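Local coordinates for protein halogenase (PDB 3E1T) that is an FAD-dependent halogenase that probably installs the chlorine during biosynthesis of the myxobacterial metabolite chondrochloren, at residues 22-27 with 118-123; 194-199 with 251-256; 220-225 with 264-269. All coordinates share one frame; numbering follows the deposited sequence.

Contact 1 stands apart from the other two, with centres about 36 Å from contact 2 and about 35 Å from contact 3. It joins helices 17-27 and 110-123 beside the five-stranded parallel sheet of the FAD-binding, Rossmann-type part. Contacts 2 and 3 come later in the chain, and their segments alternate: 194-199, 220-225, 251-256, 264-269. Their centres are about 7 Å apart, and each sets one of two consecutive helices, 248-257 in contact 2 and 260-266 in contact 3, against a strand of the large mixed sheet. Phe-220 of contact 3 meets Ile-256 of contact 2, so the two adjoin through apolar side chains. Trp-221 of this mixed sheet touches the FAD.

Contact 1: residues 22-27 with 118-123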
# COMPACT_ATOMS: atom_id res chain seq x y z
N LEU A 22 -0.27 -5.95 13.72
CA LEU A 22 -1.30 -6.85 14.26
C LEU A 22 -0.80 -7.65 15.47
O LEU A 22 -1.46 -7.70 16.49
CB LEU A 22 -1.80 -7.80 13.17
CG LEU A 22 -2.62 -9.02 13.62
CD1 LEU A 22 -3.87 -8.64 14.40
CD2 LEU A 22 -3.00 -9.84 12.42
N ALA A 23 0.36 -8.29 15.33
CA ALA A 23 0.94 -9.05 16.44
C ALA A 23 1.06 -8.19 17.70
O ALA A 23 0.56 -8.57 18.75
CB ALA A 23 2.29 -9.62 16.03
N SER A 24 1.68 -7.01 17.57
CA SER A 24 1.82 -6.09 18.70
C SER A 24 0.49 -5.76 19.38
O SER A 24 0.40 -5.82 20.60
CB SER A 24 2.50 -4.79 18.28
OG SER A 24 3.78 -5.05 17.75
N PHE A 25 -0.53 -5.43 18.60
CA PHE A 25 -1.83 -4.99 19.13
C PHE A 25 -2.61 -6.06 19.90
O PHE A 25 -3.43 -5.74 20.76
CB PHE A 25 -2.73 -4.44 18.00
CG PHE A 25 -2.42 -3.03 17.58
CD1 PHE A 25 -1.89 -2.11 18.47
CD2 PHE A 25 -2.70 -2.61 16.29
CE1 PHE A 25 -1.62 -0.79 18.07
CE2 PHE A 25 -2.44 -1.31 15.88
CZ PHE A 25 -1.90 -0.39 16.77
N VAL A 26 -2.42 -7.32 19.53
CA VAL A 26 -3.11 -8.40 20.23
C VAL A 26 -2.33 -8.77 21.50
O VAL A 26 -2.92 -8.98 22.56
CB VAL A 26 -3.37 -9.63 19.32
CG1 VAL A 26 -3.99 -10.79 20.12
CG2 VAL A 26 -4.29 -9.26 18.14
N ALA A 27 -1.00 -8.84 21.39
CA ALA A 27 -0.13 -9.11 22.54
C ALA A 27 -0.26 -8.04 23.62
O ALA A 27 -0.23 -8.36 24.82
CB ALA A 27 1.30 -9.25 22.10
N LEU A 118 9.44 -4.68 14.09
CA LEU A 118 9.42 -6.08 14.53
C LEU A 118 10.05 -6.23 15.92
O LEU A 118 9.57 -7.00 16.74
CB LEU A 118 10.12 -7.01 13.52
CG LEU A 118 9.81 -8.53 13.64
CD1 LEU A 118 8.32 -8.86 13.51
CD2 LEU A 118 10.59 -9.31 12.62
N ARG A 119 11.11 -5.46 16.16
CA ARG A 119 11.72 -5.37 17.49
C ARG A 119 10.70 -4.90 18.54
O ARG A 119 10.68 -5.42 19.66
CB ARG A 119 12.93 -4.43 17.45
CG ARG A 119 14.28 -5.11 17.21
CD ARG A 119 14.36 -5.93 15.92
NE ARG A 119 13.75 -7.25 16.06
CZ ARG A 119 13.80 -8.21 15.14
NH1 ARG A 119 14.44 -8.01 13.99
NH2 ARG A 119 13.22 -9.38 15.36
N ASN A 120 9.84 -3.96 18.16
CA ASN A 120 8.79 -3.44 19.05
C ASN A 120 7.75 -4.50 19.37
O ASN A 120 7.17 -4.49 20.46
CB ASN A 120 8.11 -2.21 18.43
CG ASN A 120 7.09 -1.56 19.37
OD1 ASN A 120 7.41 -1.21 20.51
ND2 ASN A 120 5.86 -1.36 18.89
N SER A 121 7.51 -5.39 18.41
CA SER A 121 6.62 -6.54 18.60
C SER A 121 7.11 -7.42 19.75
O SER A 121 6.34 -7.76 20.65
CB SER A 121 6.53 -7.39 17.32
OG SER A 121 5.68 -6.80 16.35
N GLU A 122 8.39 -7.78 19.69
CA GLU A 122 9.03 -8.60 20.72
C GLU A 122 8.81 -7.99 22.09
O GLU A 122 8.22 -8.62 22.97
CB GLU A 122 10.51 -8.74 20.43
CG GLU A 122 10.79 -9.56 19.20
CD GLU A 122 12.22 -9.50 18.75
OE1 GLU A 122 12.92 -8.51 19.07
OE2 GLU A 122 12.65 -10.45 18.05
N ARG A 123 9.24 -6.74 22.24
CA ARG A 123 9.08 -5.96 23.46
C ARG A 123 7.63 -5.81 23.92
O ARG A 123 7.38 -5.56 25.10
CB ARG A 123 9.69 -4.56 23.28
CG ARG A 123 11.18 -4.56 22.91
CD ARG A 123 11.79 -3.18 23.09
NE ARG A 123 11.10 -2.15 22.30
CZ ARG A 123 11.55 -1.66 21.15
NH1 ARG A 123 12.69 -2.08 20.62
NH2 ARG A 123 10.85 -0.73 20.51
O HOH W 1 4.94 -2.81 16.61
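Ser-24 and Ser-121 bring together two helices that pack on the parallel sheet of a Rossmann-type fold. Helix 17-27 is the crossover of a beta-alpha-beta unit, between strands 10-13 and 33-36, and helix 110-123 leads into the outermost strand 127-129. The axes of segments 22-27 and 118-123 run nearly parallel, 8.8 Å apart at closest and inclined by 17°. Small residues allow this closeness: Ser-24 CA and Ser-121 CA are separated by 4.8 Å. The two hydroxyls meet here, Ser-24 OG lying 2.9 Å from Ser-121 OG and 3.3 Å from Ser-121 CA. Ser-24 OG stands beside its own backbone N (chi1 -59°), a position from which it hydrogen-bonds to the carbonyl O of Ser-20, one helical turn back. A water donates to Ser-24 OG at 2.8 Å and accepts from Asn-120 ND2 at 2.9 Å, bridging the helices next to the serine pair. The amide of Asn-120, its CG anti to the backbone N (chi1 -175°), reaches back toward helix 17-27 and also gives an N-H to Leu-62 O. Ala-23 CB adds a loose contact with Ser-121 OG at 4.4 Å. Nearer the sheet, Ala-23 rests on Val-33 and Leu-35, while Ser-121 leans on Val-128. Helix 315-333 covers another flank of helix 17-27 through Phe-25. The chemistry is therefore that of a small, buried polar seam: Ser-24 OG is engaged by both its own helix and the water, and the water links Ser-24 to Asn-120 across the helix pair.

Contact 2: residues 194-199 with 251-256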
# COMPACT_ATOMS: atom_id res chain seq x y z
N GLY A 194 15.30 1.89 -8.83
CA GLY A 194 16.63 1.78 -8.24
C GLY A 194 16.91 2.86 -7.21
O GLY A 194 16.00 3.58 -6.78
N TYR A 195 18.17 2.98 -6.83
CA TYR A 195 18.57 3.97 -5.83
C TYR A 195 19.75 4.79 -6.29
O TYR A 195 20.69 4.28 -6.90
CB TYR A 195 18.87 3.29 -4.49
CG TYR A 195 17.65 2.63 -3.91
CD1 TYR A 195 16.84 3.30 -3.01
CD2 TYR A 195 17.29 1.33 -4.28
CE1 TYR A 195 15.71 2.70 -2.47
CE2 TYR A 195 16.15 0.73 -3.76
CZ TYR A 195 15.37 1.41 -2.86
OH TYR A 195 14.26 0.83 -2.33
N PHE A 196 19.69 6.08 -5.99
CA PHE A 196 20.69 7.02 -6.49
C PHE A 196 21.31 7.80 -5.33
O PHE A 196 20.63 8.11 -4.34
CB PHE A 196 20.05 7.96 -7.53
CG PHE A 196 19.63 7.26 -8.80
CD1 PHE A 196 20.43 7.32 -9.93
CD2 PHE A 196 18.44 6.53 -8.86
CE1 PHE A 196 20.06 6.67 -11.12
CE2 PHE A 196 18.05 5.87 -10.03
CZ PHE A 196 18.86 5.95 -11.16
N GLU A 197 22.60 8.08 -5.44
CA GLU A 197 23.32 8.87 -4.43
C GLU A 197 23.63 10.26 -4.97
O GLU A 197 24.03 10.39 -6.12
CB GLU A 197 24.62 8.18 -4.03
CG GLU A 197 24.45 7.07 -3.01
CD GLU A 197 25.68 6.18 -2.88
OE1 GLU A 197 26.35 5.93 -3.91
OE2 GLU A 197 25.98 5.73 -1.76
N ASN A 198 23.42 11.27 -4.12
CA ASN A 198 23.83 12.66 -4.38
C ASN A 198 22.93 13.43 -5.35
O ASN A 198 23.38 14.37 -6.02
CB ASN A 198 25.31 12.76 -4.78
CG ASN A 198 26.23 12.16 -3.73
OD1 ASN A 198 27.07 11.30 -4.04
ND2 ASN A 198 26.08 12.59 -2.48
N GLY A 199 21.67 13.02 -5.42
CA GLY A 199 20.69 13.70 -6.27
C GLY A 199 20.15 14.95 -5.61
O GLY A 199 20.23 15.12 -4.39
N ALA A 251 16.90 0.42 -19.53
CA ALA A 251 15.50 0.82 -19.61
C ALA A 251 15.19 1.98 -18.68
O ALA A 251 14.55 2.95 -19.08
CB ALA A 251 14.59 -0.36 -19.30
N LEU A 252 15.64 1.89 -17.43
CA LEU A 252 15.36 2.94 -16.45
C LEU A 252 16.13 4.22 -16.79
O LEU A 252 15.56 5.30 -16.75
CB LEU A 252 15.67 2.47 -15.03
CG LEU A 252 15.38 3.40 -13.85
CD1 LEU A 252 13.88 3.74 -13.72
CD2 LEU A 252 15.91 2.78 -12.56
N LEU A 253 17.41 4.07 -17.15
CA LEU A 253 18.25 5.20 -17.51
C LEU A 253 17.65 5.99 -18.67
O LEU A 253 17.57 7.22 -18.61
CB LEU A 253 19.68 4.74 -17.84
CG LEU A 253 20.77 5.01 -16.78
CD1 LEU A 253 20.23 5.21 -15.35
CD2 LEU A 253 21.83 3.92 -16.80
N ARG A 254 17.19 5.27 -19.70
CA ARG A 254 16.48 5.88 -20.81
C ARG A 254 15.15 6.53 -20.42
O ARG A 254 14.79 7.56 -20.98
CB ARG A 254 16.28 4.88 -21.96
CG ARG A 254 15.67 5.50 -23.21
CD ARG A 254 16.39 6.82 -23.56
NE ARG A 254 15.77 7.52 -24.68
CZ ARG A 254 16.33 7.66 -25.88
NH1 ARG A 254 17.53 7.14 -26.13
NH2 ARG A 254 15.68 8.33 -26.83
N TYR A 255 14.43 5.94 -19.47
CA TYR A 255 13.20 6.56 -18.96
C TYR A 255 13.52 7.84 -18.20
O TYR A 255 12.79 8.83 -18.30
CB TYR A 255 12.42 5.60 -18.05
CG TYR A 255 11.62 4.54 -18.77
CD1 TYR A 255 10.82 4.85 -19.88
CD2 TYR A 255 11.63 3.22 -18.32
CE1 TYR A 255 10.08 3.88 -20.53
CE2 TYR A 255 10.89 2.23 -18.97
CZ TYR A 255 10.11 2.57 -20.06
OH TYR A 255 9.39 1.59 -20.68
N ILE A 256 14.60 7.82 -17.42
CA ILE A 256 15.03 9.00 -16.67
C ILE A 256 15.29 10.17 -17.62
O ILE A 256 14.76 11.27 -17.42
CB ILE A 256 16.26 8.71 -15.79
CG1 ILE A 256 15.86 7.84 -14.60
CG2 ILE A 256 16.89 10.01 -15.30
CD1 ILE A 256 17.02 7.17 -13.92
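The ring of Phe-196 points its far end at the helix, with Leu-253 CD1 at its edge, near the ring plane, and Ile-256 CD1 approaching obliquely; Val-232 and Leu-266 touch the same side chain from outside the two segments. This is strand-on-helix packing, in which helix 248-257 lies against strand 189-197 of the large mixed sheet, the segment axes inclined by 61° and 11.4 Å apart at their closest. The closest touch is Phe-196 CZ to Ile-256 CD1 at 3.5 Å, two side chains meeting from opposite directions. Phe-196 CG sits beside its backbone N (chi1 -67°), and the ring reaches from there to the helix. At the other end of the contact Gly-194 brings bare backbone to the helix, and Leu-252 fills in: its CG, anti to the backbone N (chi1 -177°), sets CD2 against the strand backbone. Leu-252 also packs on Ala-234 and Phe-220, so the helix spans several neighbouring strands. Leu-253 is the exposed margin, with CD1 4.5 Å from Phe-196 CZ, whereas Leu-252 CD2 settles 3.9 Å from the backbone N of Gly-194.

Contact 3: residues 220-225 with 264-269; sequences FWYIPL and EYLAPA
Aromatic packing dominates between Tyr-222 and Tyr-265, which form a T-shaped pair: the edge of the Tyr-265 ring is presented to the face of the Tyr-222 ring, with centroids 5.4 Å apart and planes at 87°. Within it Tyr-265 CD2 comes to 3.7 Å from Tyr-222 CE2, and Tyr-265 CB lies 3.7 Å from Tyr-222 CZ. Tyr-222 can reach the helix because its CG is anti to the backbone N (chi1 -173°), which carries the ring out to helix 260-266. Aliphatic packing comes from Leu-266, whose CD2 abuts the edge of the Tyr-222 ring at 3.6 Å from CE1; the same leucine also touches Phe-196 and Ile-256. Among polar groups, the hydroxyl of Tyr-222 bonds to the carbonyl O of Lys-200, a residue that also pairs with the backbone of Tyr-265. Replacing Tyr-222 by an alanine is likely to leave the edge of Tyr-265 without its aromatic partner, take one apolar neighbour from Leu-266 CD2 and deprive the Lys-200 carbonyl of this hydroxyl. A type I turn from Leu-266 to Ala-269 carries the bond from Ala-269 N to Leu-266 O, 2.8 Å. Trp-221, whose side chain leaves the strand on the opposite side, touches the FAD. Strand 218-224 of the mixed sheet thus meets the cofactor through Trp-221 and, through Tyr-222 on its other side, helix 260-266, a helix packed on one face of a sheet.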
# COMPACT_ATOMS: atom_id res chain seq x y z
N PHE A 220 7.16 8.89 -12.67
CA PHE A 220 8.26 8.59 -11.76
C PHE A 220 7.90 8.96 -10.33
O PHE A 220 7.19 9.94 -10.10
CB PHE A 220 9.49 9.42 -12.15
CG PHE A 220 10.43 8.74 -13.09
CD1 PHE A 220 11.40 7.87 -12.61
CD2 PHE A 220 10.37 9.00 -14.45
CE1 PHE A 220 12.29 7.23 -13.47
CE2 PHE A 220 11.24 8.38 -15.34
CZ PHE A 220 12.22 7.50 -14.85
N TRP A 221 8.39 8.17 -9.38
CA TRP A 221 8.51 8.66 -8.01
C TRP A 221 9.96 8.98 -7.70
O TRP A 221 10.88 8.42 -8.31
CB TRP A 221 7.91 7.70 -6.97
CG TRP A 221 8.77 6.49 -6.63
CD1 TRP A 221 9.86 6.47 -5.81
CD2 TRP A 221 8.56 5.13 -7.05
NE1 TRP A 221 10.37 5.19 -5.72
CE2 TRP A 221 9.58 4.35 -6.46
CE3 TRP A 221 7.62 4.50 -7.88
CZ2 TRP A 221 9.68 2.97 -6.67
CZ3 TRP A 221 7.71 3.13 -8.08
CH2 TRP A 221 8.75 2.37 -7.48
N TYR A 222 10.16 9.88 -6.73
CA TYR A 222 11.49 10.39 -6.36
C TYR A 222 11.41 10.68 -4.87
O TYR A 222 10.87 11.70 -4.46
CB TYR A 222 11.80 11.68 -7.13
CG TYR A 222 13.22 12.23 -6.96
CD1 TYR A 222 14.24 11.86 -7.84
CD2 TYR A 222 13.54 13.13 -5.94
CE1 TYR A 222 15.54 12.36 -7.71
CE2 TYR A 222 14.86 13.66 -5.81
CZ TYR A 222 15.84 13.26 -6.70
OH TYR A 222 17.14 13.74 -6.60
N ILE A 223 11.90 9.75 -4.07
CA ILE A 223 11.73 9.79 -2.62
C ILE A 223 13.10 9.94 -1.97
O ILE A 223 13.96 9.07 -2.15
CB ILE A 223 11.07 8.51 -2.08
CG1 ILE A 223 9.70 8.29 -2.73
CG2 ILE A 223 10.97 8.56 -0.55
CD1 ILE A 223 9.10 6.89 -2.49
N PRO A 224 13.31 11.05 -1.24
CA PRO A 224 14.57 11.19 -0.50
C PRO A 224 14.56 10.36 0.77
O PRO A 224 13.63 10.48 1.60
CB PRO A 224 14.64 12.69 -0.19
CG PRO A 224 13.18 13.14 -0.13
CD PRO A 224 12.41 12.21 -1.06
N LEU A 225 15.57 9.50 0.92
CA LEU A 225 15.69 8.63 2.09
C LEU A 225 16.69 9.16 3.11
O LEU A 225 16.55 8.94 4.32
CB LEU A 225 16.05 7.22 1.64
CG LEU A 225 14.99 6.58 0.73
CD1 LEU A 225 15.44 5.22 0.29
CD2 LEU A 225 13.63 6.51 1.46
N GLU A 264 17.04 16.21 -14.56
CA GLU A 264 17.81 17.25 -13.88
C GLU A 264 18.14 16.90 -12.42
O GLU A 264 19.27 17.11 -11.97
CB GLU A 264 17.17 18.64 -14.04
CG GLU A 264 15.99 18.94 -13.16
CD GLU A 264 15.92 20.42 -12.79
OE1 GLU A 264 15.07 21.14 -13.36
OE2 GLU A 264 16.72 20.86 -11.93
N TYR A 265 17.18 16.33 -11.69
CA TYR A 265 17.43 15.99 -10.30
C TYR A 265 18.49 14.91 -10.14
O TYR A 265 19.15 14.84 -9.09
CB TYR A 265 16.14 15.60 -9.57
CG TYR A 265 15.34 16.78 -9.04
CD1 TYR A 265 15.07 17.88 -9.85
CD2 TYR A 265 14.87 16.79 -7.74
CE1 TYR A 265 14.34 18.95 -9.39
CE2 TYR A 265 14.14 17.87 -7.25
CZ TYR A 265 13.88 18.95 -8.09
OH TYR A 265 13.16 20.02 -7.64
N LEU A 266 18.69 14.09 -11.17
CA LEU A 266 19.67 13.00 -11.10
C LEU A 266 20.99 13.26 -11.83
O LEU A 266 21.93 12.45 -11.73
CB LEU A 266 19.06 11.66 -11.55
CG LEU A 266 17.95 11.06 -10.67
CD1 LEU A 266 17.41 9.79 -11.28
CD2 LEU A 266 18.40 10.80 -9.22
N ALA A 267 21.07 14.38 -12.54
CA ALA A 267 22.31 14.79 -13.20
C ALA A 267 23.54 14.77 -12.28
O ALA A 267 24.59 14.24 -12.67
CB ALA A 267 22.15 16.16 -13.89
N PRO A 268 23.43 15.32 -11.05
CA PRO A 268 24.57 15.24 -10.12
C PRO A 268 24.81 13.85 -9.53
O PRO A 268 25.81 13.64 -8.84
CB PRO A 268 24.20 16.21 -8.99
CG PRO A 268 23.03 16.97 -9.47
CD PRO A 268 22.33 16.08 -10.45
N ALA A 269 23.90 12.91 -9.82
CA ALA A 269 23.83 11.66 -9.06
C ALA A 269 24.54 10.48 -9.68
O ALA A 269 24.70 10.39 -10.91
CB ALA A 269 22.36 11.31 -8.74